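Local atomic coordinates of uncharacterized aldehyde dehydrogenase AldY (Bacillus subtilis, PDB entry 4DNG), a protein that probably oxidises aldehydes to carboxylates with NAD(+) and may help protect the cell against stress from ethanol and related compounds. Residues A61-T65 against E66-A70. Sequence-based numbering, arbitrary orientation.
Sequences AKSTT and EDRKA
S63 OG has two partners: R68 NE donates to it at 2.7 Å, and it also hydrogen-bonds to the carbonyl oxygen of W60. The contact is the N-terminal cap of helix 65-81, where the chain turns in from helix 43-60. T64 is the N-cap residue and forms a capping box with D67. D67 N donates to T64 OG1 at 3.1 Å in a nearly straight bond (166°). In return, T64 N donates to D67 OD2 at 3.2 Å, meeting the carboxylate from above its plane. T64 OG1 sits between its own backbone N and carbonyl carbon (chi1 60°), which points the hydroxyl at the first turn, where D67 N meets it.

R68 holds S63 side-on. Beside the NE bond, R68 NH2 donates to S63 O at 2.8 Å, and both oxygens lie near the guanidinium plane. The arginine chain bends at chi3 (-96°) to lay this edge along S63. T64 O and T65 CA lie over one face of the guanidinium, offset toward its rim. R68 NH1 makes weak hydrogen bonds to the carbonyl oxygens of T119, just after helix 98-118, and A169, at the end of helix 156-169. A leucine in place of R68 would probably leave S63 O and S63 OG without the NH2 and NE donors, and the loop before the helix less firmly held.

The regular helix bonds start here, with R68 N to T64 O and K69 N to T65 O. T65 and K69 lie side by side, with T65 CG2 3.8 Å from K69 CD.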
# COMPACT_ATOMS: atom_id res chain seq x y z
N ALA A 61 -17.64 14.82 -3.49
CA ALA A 61 -17.36 14.70 -2.05
C ALA A 61 -18.47 15.28 -1.18
O ALA A 61 -18.58 14.91 -0.02
CB ALA A 61 -16.03 15.35 -1.69
N LYS A 62 -19.26 16.19 -1.74
CA LYS A 62 -20.28 16.91 -0.96
C LYS A 62 -21.64 16.23 -1.03
O LYS A 62 -22.64 16.75 -0.52
CB LYS A 62 -20.43 18.36 -1.43
CG LYS A 62 -19.25 19.27 -1.15
CD LYS A 62 -19.34 20.47 -2.08
CE LYS A 62 -18.73 21.72 -1.47
NZ LYS A 62 -17.25 21.71 -1.63
N SER A 63 -21.69 15.07 -1.68
CA SER A 63 -22.94 14.35 -1.89
C SER A 63 -23.35 13.65 -0.61
O SER A 63 -22.50 13.23 0.18
CB SER A 63 -22.80 13.32 -3.01
OG SER A 63 -21.97 12.25 -2.59
N THR A 64 -24.65 13.54 -0.42
CA THR A 64 -25.21 12.84 0.73
C THR A 64 -25.21 11.35 0.46
O THR A 64 -25.07 10.92 -0.69
CB THR A 64 -26.66 13.26 0.98
OG1 THR A 64 -27.44 12.94 -0.18
CG2 THR A 64 -26.77 14.76 1.27
N THR A 65 -25.37 10.57 1.51
CA THR A 65 -25.58 9.14 1.39
C THR A 65 -26.67 8.81 0.35
O THR A 65 -26.41 8.01 -0.57
CB THR A 65 -25.92 8.54 2.77
OG1 THR A 65 -24.85 8.84 3.67
CG2 THR A 65 -26.14 7.02 2.70
N GLU A 66 -27.85 9.44 0.49
CA GLU A 66 -29.01 9.18 -0.39
C GLU A 66 -28.68 9.46 -1.86
O GLU A 66 -29.00 8.65 -2.72
CB GLU A 66 -30.28 9.98 0.03
CG GLU A 66 -30.58 10.02 1.53
CD GLU A 66 -29.74 11.05 2.29
OE1 GLU A 66 -28.98 10.65 3.21
OE2 GLU A 66 -29.81 12.26 1.97
N ASP A 67 -28.03 10.59 -2.12
CA ASP A 67 -27.57 10.91 -3.48
C ASP A 67 -26.86 9.69 -4.05
O ASP A 67 -27.14 9.24 -5.17
CB ASP A 67 -26.57 12.09 -3.47
CG ASP A 67 -27.24 13.48 -3.36
OD1 ASP A 67 -28.43 13.67 -3.73
OD2 ASP A 67 -26.52 14.41 -2.92
N ARG A 68 -25.96 9.13 -3.24
CA ARG A 68 -25.06 8.08 -3.69
C ARG A 68 -25.71 6.71 -3.79
O ARG A 68 -25.40 5.95 -4.70
CB ARG A 68 -23.81 8.02 -2.81
CG ARG A 68 -22.78 9.06 -3.16
CD ARG A 68 -21.57 9.00 -2.26
NE ARG A 68 -21.70 9.96 -1.18
CZ ARG A 68 -21.76 9.64 0.11
NH1 ARG A 68 -21.70 8.38 0.48
NH2 ARG A 68 -21.88 10.60 1.02
N LYS A 69 -26.61 6.38 -2.86
CA LYS A 69 -27.34 5.12 -2.95
C LYS A 69 -28.27 5.12 -4.16
O LYS A 69 -28.37 4.11 -4.86
CB LYS A 69 -28.13 4.83 -1.67
CG LYS A 69 -27.25 4.65 -0.43
CD LYS A 69 -28.08 4.37 0.82
CE LYS A 69 -28.48 2.90 0.92
NZ LYS A 69 -29.52 2.69 1.96
N ALA A 70 -28.91 6.27 -4.42
CA ALA A 70 -29.82 6.43 -5.57
C ALA A 70 -29.12 6.19 -6.91
O ALA A 70 -29.62 5.46 -7.78
CB ALA A 70 -30.46 7.81 -5.54